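Local coordinates for amino acid ABC transporter, binding protein (Thermus thermophilus, PDB 3VV5), which binds L-thialysine in a cleft and probably delivers such amino acids to an ABC transporter for uptake into the cell, at residues I40-A45 with P77-Q82; F96-A101 with V217-A222; A112-N117 with S227-L232. All coordinates share one frame; numbering follows the deposited sequence.

Interaction 1. Residues I40-A45 with P77-Q82; sequences IGTEGA and PRWIAQ. With SLZ (L-thialysine), chain C.
Ile40 and Thr42 on strand 37-42 pair in parallel with Trp79 and Ala81 on strand 76-81, and four backbone hydrogen bonds hold the two together. Ile40 N gives to Arg78 O, Ile80 N to Ile40 O at 2.8 Å, Thr42 N to Ile80 O, and Gln82 N to Thr42 O. All four are fairly straight. CA-H...O contacts run between them, such as Glu43 CA to Gln82 O at 3.3 Å.

Apolar packing lies on the sheet face that carries Ile40, Thr42 and Trp79. Ile40 CG2 makes a CH-pi contact over a face of the Trp79 six-membered ring, 3.9 Å from its centroid. This methyl stands anti to the backbone N of Ile40. The other branch, CG1, lies beside that nitrogen (chi1 -43°), and its end, CD1, reaches Pro77 CB at 3.7 Å. Thr42 CG2 approaches the same indole obliquely, 3.9 Å from Trp79 CE3. Thr42 OG1 is hydrogen-bonded to Ile100 O.

Polar contacts gather past the strand end. Glu43 OE1 takes a weak hydrogen bond from the ligand amine NZ at 3.2 Å. Ala45 N also donates a hydrogen bond to Glu43 OE1, from above the carboxylate plane. Glu43 OE2 is hydrogen-bonded to Gln147 NE2. A binding residue on the loop after a parallel strand is characteristic of the cleft in periplasmic solute-binding proteins.

Interaction 2. Residues F96-A101 with V217-A222; sequences FDFVIA and VAMAVA. With SLZ (L-thialysine), chain C.
Val99 and Ala220 form an antiparallel hydrogen-bonded pair at the middle of the contact. Val99 N donates to Ala220 O at 3.0 Å, and Ala220 N donates back to Val99 O.

The tight packing is on the face that carries Phe98. Met219 sits between Phe98 and Ile100. Met219 CG lies 3.7 Å from Ile100 CD1, the two side chains running alongside each other. The Met219 chain runs extended through CG (chi2 170°), and Met219 SD comes 3.7 Å from Phe98 CE1. This is a Met-aromatic contact, with the sulfur oblique to the ring. Phe98 CG stands between its backbone N and carbonyl carbon (chi1 80°), and this places the ring beside Met219. Phe98 CB is pressed to 3.2 Å from Ala220 O, and Val221 CG2 touches the same CB more loosely.

The contact is looser toward Asp97. There a water spans the two segments: it donates to Asp97 O at 2.7 Å and accepts from Ala222 N. The Asp97 carboxylate forms a salt bridge with Arg27. At the other end, Ala101 O takes a hydrogen bond from the ligand amine NZ at 3.1 Å, so this edge belongs to the L-thialysine pocket.

Strand 98-100 lies between strands 37-42 and 206-222 in the sheet. Helix 226-242 packs on Phe98 and Val221 through Leu232, while Leu91 of helix 87-92 touches Ala220.

Interaction 3. Residues A112-N117 with S227-L232; sequences AVDFTN and SLLDAL
Leu229 points its branched end from the helix at the backbone of Asp114, Phe115 and Thr116. CD1 does most of the touching. Leu229 CD1 lies 3.4 Å from Phe115 O. Leu229 CD1 is also 3.8 Å from Thr116 CG2, where the Leu229 and Thr116 side chains meet at a slant. The second methyl, Leu229 CD2, rests 4.0 Å from Asp114 CB. Leu229 CG is anti to the backbone N (chi1 -171°), which carries both methyls out to the strand.

Thr116 turns its methyl to the helix. Thr116 CG2 sits beside its own backbone N and meets Leu229 CD1 and, 3.9 Å away, Leu232 CB. Thr116 OG1 stands between the backbone N and the carbonyl carbon (chi1 61°) and donates to Asn117 O at 2.8 Å, from above that carbonyl plane. It is also hydrogen-bonded to Met219 N.

Strand 113-115 here flanks strand 206-222, and helix 226-242, which follows that strand in the chain, packs across the pair. No hydrogen bond joins the two segments; the helix packs on the strand through leucine side chains. Replacing Thr116 by alanine removes both branches, which is likely to open a gap beside Leu229 and Leu232 and leave Met219 N without its hydroxyl partner.

Asp114 faces the helix with CB, but its carboxylate is held by other residues. OD1 forms a salt bridge with Lys223. OD2 pairs with Lys226 and accepts a hydrogen bond from Gly224 N.

Overall arrangement
From the N terminus, strand 37-42 comes first, and interaction 1 closes the loop back to it from strand 76-81, with helix 61-72 between. The chain then passes helix 87-92 to strand 98-100, the next neighbour of strand 37-42. There interaction 2 opens, after interaction 1 has closed. Interaction 3 opens at strand 113-115, before strand 206-222 completes interaction 2. Helix 226-242 completes interaction 3 just afterwards, so interactions 2 and 3 cross. All three reach one sheet. A backbone hydrogen bond from Gly41 N to Phe98 O joins interactions 1 and 2, and another from Val221 N to Asp114 O joins 2 and 3. Interactions 1 and 2 both touch the ligand.

Interaction 1. Residues I40-A45 with P77-Q82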
loop_
_atom_site.group_PDB
_atom_site.type_symbol
_atom_site.label_atom_id
_atom_site.label_comp_id
_atom_site.label_asym_id
_atom_site.label_seq_id
_atom_site.Cartn_x
_atom_site.Cartn_y
_atom_site.Cartn_z
ATOM N N ILE A 40 -5.366 -13.452 5.260
ATOM C CA ILE A 40 -4.755 -12.352 4.511
ATOM C C ILE A 40 -4.395 -11.200 5.453
ATOM O O ILE A 40 -5.258 -10.699 6.173
ATOM C CB ILE A 40 -5.721 -11.827 3.423
ATOM C CG1 ILE A 40 -6.421 -12.990 2.689
ATOM C CG2 ILE A 40 -4.978 -10.906 2.428
ATOM C CD1 ILE A 40 -7.450 -12.500 1.637
ATOM N N GLY A 41 -3.128 -10.793 5.453
ATOM C CA GLY A 41 -2.671 -9.693 6.323
ATOM C C GLY A 41 -2.778 -8.380 5.571
ATOM O O GLY A 41 -2.452 -8.312 4.383
ATOM N N THR A 42 -3.307 -7.355 6.233
ATOM C CA THR A 42 -3.334 -6.012 5.647
ATOM C C THR A 42 -3.208 -4.988 6.786
ATOM O O THR A 42 -3.069 -5.380 7.934
ATOM C CB THR A 42 -4.593 -5.756 4.774
ATOM O OG1 THR A 42 -4.315 -4.683 3.870
ATOM C CG2 THR A 42 -5.795 -5.372 5.621
ATOM N N GLU A 43 -3.247 -3.701 6.468
ATOM C CA GLU A 43 -3.101 -2.676 7.495
ATOM C C GLU A 43 -4.446 -2.112 7.937
ATOM O O GLU A 43 -4.801 -2.207 9.125
ATOM C CB GLU A 43 -2.183 -1.538 7.016
ATOM C CG GLU A 43 -1.947 -0.468 8.103
ATOM C CD GLU A 43 -1.675 0.900 7.517
ATOM O OE1 GLU A 43 -2.373 1.261 6.549
ATOM O OE2 GLU A 43 -0.778 1.616 8.017
ATOM N N GLY A 44 -5.168 -1.498 7.002
ATOM C CA GLY A 44 -6.478 -0.932 7.303
ATOM C C GLY A 44 -6.385 0.548 7.660
ATOM O O GLY A 44 -7.322 1.101 8.225
ATOM N N ALA A 45 -5.260 1.192 7.348
ATOM C CA ALA A 45 -5.143 2.639 7.564
ATOM C C ALA A 45 -4.600 3.381 6.341
ATOM O O ALA A 45 -3.911 4.411 6.465
ATOM C CB ALA A 45 -4.310 2.933 8.823
ATOM N N PRO A 77 -11.889 -15.881 2.361
ATOM C CA PRO A 77 -10.841 -15.012 2.923
ATOM C C PRO A 77 -11.085 -14.676 4.404
ATOM O O PRO A 77 -12.241 -14.518 4.823
ATOM C CB PRO A 77 -10.907 -13.754 2.030
ATOM C CG PRO A 77 -12.305 -13.745 1.451
ATOM C CD PRO A 77 -12.824 -15.160 1.475
ATOM N N ARG A 78 -10.014 -14.625 5.184
ATOM C CA ARG A 78 -10.038 -14.186 6.577
ATOM C C ARG A 78 -9.033 -13.066 6.696
ATOM O O ARG A 78 -7.835 -13.290 6.534
ATOM C CB ARG A 78 -9.580 -15.291 7.524
ATOM C CG ARG A 78 -10.285 -15.292 8.872
ATOM C CD ARG A 78 -10.267 -13.942 9.612
ATOM N NE ARG A 78 -10.695 -14.115 11.001
ATOM C CZ ARG A 78 -9.906 -14.559 11.980
ATOM N NH1 ARG A 78 -8.636 -14.869 11.730
ATOM N NH2 ARG A 78 -10.388 -14.697 13.214
ATOM N N TRP A 79 -9.510 -11.865 6.978
ATOM C CA TRP A 79 -8.613 -10.719 6.968
ATOM C C TRP A 79 -8.113 -10.443 8.379
ATOM O O TRP A 79 -8.876 -10.509 9.350
ATOM C CB TRP A 79 -9.318 -9.473 6.411
ATOM C CG TRP A 79 -9.592 -9.543 4.930
ATOM C CD1 TRP A 79 -10.685 -10.094 4.323
ATOM C CD2 TRP A 79 -8.748 -9.044 3.876
ATOM N NE1 TRP A 79 -10.576 -9.961 2.949
ATOM C CE2 TRP A 79 -9.398 -9.321 2.654
ATOM C CE3 TRP A 79 -7.504 -8.392 3.854
ATOM C CZ2 TRP A 79 -8.847 -8.967 1.416
ATOM C CZ3 TRP A 79 -6.955 -8.024 2.616
ATOM C CH2 TRP A 79 -7.626 -8.324 1.419
ATOM N N ILE A 80 -6.834 -10.113 8.462
ATOM C CA ILE A 80 -6.192 -9.739 9.723
ATOM C C ILE A 80 -5.516 -8.388 9.502
ATOM O O ILE A 80 -4.603 -8.284 8.683
ATOM C CB ILE A 80 -5.118 -10.786 10.115
ATOM C CG1 ILE A 80 -5.701 -12.207 10.091
ATOM C CG2 ILE A 80 -4.455 -10.420 11.481
ATOM C CD1 ILE A 80 -5.936 -12.790 11.462
ATOM N N ALA A 81 -5.968 -7.373 10.234
ATOM C CA ALA A 81 -5.455 -6.009 10.115
ATOM C C ALA A 81 -4.423 -5.707 11.204
ATOM O O ALA A 81 -4.741 -5.760 12.369
ATOM C CB ALA A 81 -6.608 -5.006 10.201
ATOM N N GLN A 82 -3.202 -5.366 10.809
ATOM C CA GLN A 82 -2.106 -5.138 11.765
ATOM C C GLN A 82 -1.326 -3.888 11.386
ATOM O O GLN A 82 -1.382 -3.434 10.244
ATOM C CB GLN A 82 -1.117 -6.326 11.727
ATOM C CG GLN A 82 -1.683 -7.688 12.140
ATOM C CD GLN A 82 -1.740 -7.846 13.651
ATOM O OE1 GLN A 82 -2.804 -7.741 14.269
ATOM N NE2 GLN A 82 -0.586 -8.084 14.256
HETATM N N SLZ C . 3.812 2.134 -0.792
HETATM C CA SLZ C . 4.147 2.101 0.650
HETATM C CB SLZ C . 3.082 1.294 1.441
HETATM S SG SLZ C . 1.878 2.169 2.503
HETATM C CD SLZ C . 0.972 0.675 3.043
HETATM C CE SLZ C . -0.102 0.848 4.122
HETATM N NZ SLZ C . -1.105 -0.217 3.950
HETATM C C SLZ C . 5.448 1.308 0.736
HETATM O O SLZ C . 6.191 1.512 1.708
HETATM O OXT SLZ C . 5.677 0.497 -0.191
#

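Interaction 2. Residues F96-A101 with V217-A222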
loop_
_atom_site.group_PDB
_atom_site.type_symbol
_atom_site.label_atom_id
_atom_site.label_comp_id
_atom_site.label_asym_id
_atom_site.label_seq_id
_atom_site.Cartn_x
_atom_site.Cartn_y
_atom_site.Cartn_z
ATOM N N PHE A 96 -0.175 -15.009 8.710
ATOM C CA PHE A 96 -1.108 -14.988 7.582
ATOM C C PHE A 96 -0.452 -15.732 6.424
ATOM O O PHE A 96 0.767 -15.946 6.428
ATOM C CB PHE A 96 -1.466 -13.565 7.111
ATOM C CG PHE A 96 -0.915 -12.436 7.960
ATOM C CD1 PHE A 96 -1.646 -11.918 9.017
ATOM C CD2 PHE A 96 0.299 -11.836 7.635
ATOM C CE1 PHE A 96 -1.163 -10.835 9.768
ATOM C CE2 PHE A 96 0.789 -10.760 8.386
ATOM C CZ PHE A 96 0.064 -10.266 9.450
ATOM N N ASP A 97 -1.244 -16.103 5.423
ATOM C CA ASP A 97 -0.726 -16.818 4.250
ATOM C C ASP A 97 -0.154 -15.873 3.202
ATOM O O ASP A 97 0.867 -16.170 2.558
ATOM C CB ASP A 97 -1.825 -17.688 3.635
ATOM C CG ASP A 97 -2.371 -18.677 4.612
ATOM O OD1 ASP A 97 -1.555 -19.421 5.204
ATOM O OD2 ASP A 97 -3.604 -18.704 4.810
ATOM N N PHE A 98 -0.808 -14.727 3.034
ATOM C CA PHE A 98 -0.252 -13.656 2.220
ATOM C C PHE A 98 -0.651 -12.285 2.734
ATOM O O PHE A 98 -1.571 -12.145 3.550
ATOM C CB PHE A 98 -0.532 -13.817 0.708
ATOM C CG PHE A 98 -1.925 -13.390 0.240
ATOM C CD1 PHE A 98 -2.120 -12.141 -0.373
ATOM C CD2 PHE A 98 -3.008 -14.279 0.312
ATOM C CE1 PHE A 98 -3.401 -11.754 -0.849
ATOM C CE2 PHE A 98 -4.302 -13.927 -0.190
ATOM C CZ PHE A 98 -4.497 -12.663 -0.763
ATOM N N VAL A 99 0.055 -11.290 2.227
ATOM C CA VAL A 99 -0.181 -9.912 2.611
ATOM C C VAL A 99 -0.495 -9.103 1.346
ATOM O O VAL A 99 0.187 -9.244 0.319
ATOM C CB VAL A 99 1.063 -9.326 3.335
ATOM C CG1 VAL A 99 0.959 -7.794 3.514
ATOM C CG2 VAL A 99 1.263 -9.993 4.690
ATOM N N ILE A 100 -1.525 -8.260 1.434
ATOM C CA ILE A 100 -1.803 -7.247 0.405
ATOM C C ILE A 100 -2.070 -5.945 1.108
ATOM O O ILE A 100 -3.133 -5.754 1.708
ATOM C CB ILE A 100 -2.949 -7.681 -0.577
ATOM C CG1 ILE A 100 -3.103 -6.683 -1.745
ATOM C CG2 ILE A 100 -4.281 -7.980 0.169
ATOM C CD1 ILE A 100 -4.043 -7.238 -2.840
ATOM N N ALA A 101 -1.069 -5.062 1.071
ATOM C CA ALA A 101 -1.065 -3.873 1.898
ATOM C C ALA A 101 -0.200 -2.762 1.269
ATOM O O ALA A 101 0.464 -1.990 1.973
ATOM C CB ALA A 101 -0.572 -4.232 3.291
ATOM N N VAL A 217 3.822 -2.213 -6.995
ATOM C CA VAL A 217 3.273 -2.646 -5.714
ATOM C C VAL A 217 2.736 -4.053 -5.891
ATOM O O VAL A 217 2.080 -4.337 -6.896
ATOM C CB VAL A 217 2.139 -1.706 -5.221
ATOM C CG1 VAL A 217 1.464 -2.294 -3.984
ATOM C CG2 VAL A 217 2.704 -0.317 -4.898
ATOM N N ALA A 218 3.026 -4.923 -4.929
ATOM C CA ALA A 218 2.721 -6.353 -5.064
ATOM C C ALA A 218 2.289 -6.987 -3.758
ATOM O O ALA A 218 2.522 -6.434 -2.674
ATOM C CB ALA A 218 3.928 -7.118 -5.612
ATOM N N MET A 219 1.685 -8.172 -3.897
ATOM C CA MET A 219 1.315 -9.037 -2.789
ATOM C C MET A 219 2.566 -9.788 -2.403
ATOM O O MET A 219 3.485 -9.894 -3.206
ATOM C CB MET A 219 0.259 -10.060 -3.221
ATOM C CG MET A 219 -1.132 -9.495 -3.424
ATOM S SD MET A 219 -2.187 -10.724 -4.215
ATOM C CE MET A 219 -1.670 -10.543 -5.931
ATOM N N ALA A 220 2.607 -10.286 -1.174
ATOM C CA ALA A 220 3.790 -10.980 -0.679
ATOM C C ALA A 220 3.385 -12.261 -0.003
ATOM O O ALA A 220 2.323 -12.367 0.616
ATOM C CB ALA A 220 4.605 -10.092 0.306
ATOM N N VAL A 221 4.271 -13.228 -0.127
ATOM C CA VAL A 221 4.125 -14.533 0.452
ATOM C C VAL A 221 5.381 -14.740 1.331
ATOM O O VAL A 221 6.377 -14.059 1.131
ATOM C CB VAL A 221 3.983 -15.463 -0.766
ATOM C CG1 VAL A 221 5.130 -16.407 -0.951
ATOM C CG2 VAL A 221 2.576 -16.054 -0.888
ATOM N N ALA A 222 5.332 -15.634 2.319
ATOM C CA ALA A 222 6.530 -15.960 3.109
ATOM C C ALA A 222 7.653 -16.446 2.187
ATOM O O ALA A 222 7.390 -17.156 1.224
ATOM C CB ALA A 222 6.206 -17.025 4.151
HETATM N N SLZ C . 3.812 2.134 -0.792
HETATM C CA SLZ C . 4.147 2.101 0.650
HETATM C CB SLZ C . 3.082 1.294 1.441
HETATM S SG SLZ C . 1.878 2.169 2.503
HETATM C CD SLZ C . 0.972 0.675 3.043
HETATM C CE SLZ C . -0.102 0.848 4.122
HETATM N NZ SLZ C . -1.105 -0.217 3.950
HETATM C C SLZ C . 5.448 1.308 0.736
HETATM O O SLZ C . 6.191 1.512 1.708
HETATM O OXT SLZ C . 5.677 0.497 -0.191
HETATM O O HOH W 1 3.145 -17.556 3.034
#

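Interaction 3. Residues A112-N117 with S227-L232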
loop_
_atom_site.group_PDB
_atom_site.type_symbol
_atom_site.label_atom_id
_atom_site.label_comp_id
_atom_site.label_asym_id
_atom_site.label_seq_id
_atom_site.Cartn_x
_atom_site.Cartn_y
_atom_site.Cartn_z
ATOM N N ALA A 112 13.596 -10.477 1.730
ATOM C CA ALA A 112 12.858 -10.905 2.910
ATOM C C ALA A 112 11.611 -11.761 2.603
ATOM O O ALA A 112 11.312 -12.718 3.327
ATOM C CB ALA A 112 12.477 -9.671 3.779
ATOM N N VAL A 113 10.873 -11.395 1.557
ATOM C CA VAL A 113 9.634 -12.104 1.206
ATOM C C VAL A 113 9.644 -12.419 -0.292
ATOM O O VAL A 113 10.487 -11.892 -1.034
ATOM C CB VAL A 113 8.349 -11.276 1.612
ATOM C CG1 VAL A 113 8.253 -11.083 3.147
ATOM C CG2 VAL A 113 8.305 -9.941 0.887
ATOM N N ASP A 114 8.726 -13.274 -0.746
ATOM C CA ASP A 114 8.543 -13.472 -2.186
ATOM C C ASP A 114 7.352 -12.635 -2.674
ATOM O O ASP A 114 6.236 -12.806 -2.186
ATOM C CB ASP A 114 8.313 -14.948 -2.524
ATOM C CG ASP A 114 9.605 -15.752 -2.566
ATOM O OD1 ASP A 114 10.630 -15.239 -3.078
ATOM O OD2 ASP A 114 9.586 -16.897 -2.083
ATOM N N PHE A 115 7.604 -11.731 -3.621
ATOM C CA PHE A 115 6.544 -10.871 -4.183
ATOM C C PHE A 115 5.909 -11.537 -5.391
ATOM O O PHE A 115 6.615 -12.178 -6.185
ATOM C CB PHE A 115 7.105 -9.530 -4.656
ATOM C CG PHE A 115 7.374 -8.541 -3.548
ATOM C CD1 PHE A 115 8.667 -8.069 -3.339
ATOM C CD2 PHE A 115 6.325 -8.058 -2.737
ATOM C CE1 PHE A 115 8.939 -7.147 -2.327
ATOM C CE2 PHE A 115 6.585 -7.143 -1.750
ATOM C CZ PHE A 115 7.898 -6.693 -1.537
ATOM N N THR A 116 4.587 -11.368 -5.538
ATOM C CA THR A 116 3.887 -11.740 -6.755
ATOM C C THR A 116 4.255 -10.722 -7.861
ATOM O O THR A 116 4.915 -9.687 -7.596
ATOM C CB THR A 116 2.352 -11.693 -6.536
ATOM O OG1 THR A 116 1.972 -10.345 -6.192
ATOM C CG2 THR A 116 1.957 -12.616 -5.396
ATOM N N ASN A 117 3.841 -11.005 -9.090
ATOM C CA ASN A 117 3.715 -9.934 -10.087
ATOM C C ASN A 117 2.912 -8.749 -9.476
ATOM O O ASN A 117 1.986 -8.975 -8.674
ATOM C CB ASN A 117 2.980 -10.469 -11.320
ATOM C CG ASN A 117 3.815 -11.455 -12.118
ATOM O OD1 ASN A 117 5.044 -11.324 -12.205
ATOM N ND2 ASN A 117 3.151 -12.465 -12.694
ATOM N N SER A 227 4.620 -22.456 -3.693
ATOM C CA SER A 227 3.294 -23.036 -3.911
ATOM C C SER A 227 2.202 -21.954 -3.917
ATOM O O SER A 227 1.465 -21.797 -4.909
ATOM C CB SER A 227 2.997 -24.084 -2.824
ATOM O OG SER A 227 1.715 -24.626 -3.036
ATOM N N LEU A 228 2.118 -21.189 -2.827
ATOM C CA LEU A 228 1.145 -20.094 -2.765
ATOM C C LEU A 228 1.453 -19.000 -3.774
ATOM O O LEU A 228 0.533 -18.483 -4.416
ATOM C CB LEU A 228 1.008 -19.513 -1.345
ATOM C CG LEU A 228 -0.080 -18.448 -1.107
ATOM C CD1 LEU A 228 -1.445 -18.856 -1.663
ATOM C CD2 LEU A 228 -0.231 -18.136 0.372
ATOM N N LEU A 229 2.739 -18.648 -3.920
ATOM C CA LEU A 229 3.171 -17.659 -4.918
ATOM C C LEU A 229 2.601 -17.942 -6.331
ATOM O O LEU A 229 2.018 -17.038 -6.978
ATOM C CB LEU A 229 4.712 -17.548 -4.965
ATOM C CG LEU A 229 5.316 -16.404 -5.803
ATOM C CD1 LEU A 229 4.955 -15.021 -5.224
ATOM C CD2 LEU A 229 6.809 -16.546 -5.911
ATOM N N ASP A 230 2.767 -19.183 -6.796
ATOM C CA ASP A 230 2.217 -19.573 -8.099
ATOM C C ASP A 230 0.696 -19.364 -8.138
ATOM O O ASP A 230 0.177 -18.768 -9.090
ATOM C CB ASP A 230 2.586 -21.021 -8.477
ATOM C CG ASP A 230 2.107 -21.413 -9.893
ATOM O OD1 ASP A 230 2.103 -20.553 -10.811
ATOM O OD2 ASP A 230 1.719 -22.596 -10.085
ATOM N N ALA A 231 -0.016 -19.830 -7.111
ATOM C CA ALA A 231 -1.487 -19.683 -7.083
ATOM C C ALA A 231 -1.938 -18.226 -7.096
ATOM O O ALA A 231 -2.885 -17.875 -7.800
ATOM C CB ALA A 231 -2.100 -20.413 -5.888
ATOM N N LEU A 232 -1.256 -17.363 -6.335
ATOM C CA LEU A 232 -1.648 -15.958 -6.319
ATOM C C LEU A 232 -1.345 -15.298 -7.656
ATOM O O LEU A 232 -2.166 -14.523 -8.168
ATOM C CB LEU A 232 -1.000 -15.185 -5.145
ATOM C CG LEU A 232 -1.402 -15.672 -3.744
ATOM C CD1 LEU A 232 -0.525 -14.963 -2.675
ATOM C CD2 LEU A 232 -2.863 -15.385 -3.457
#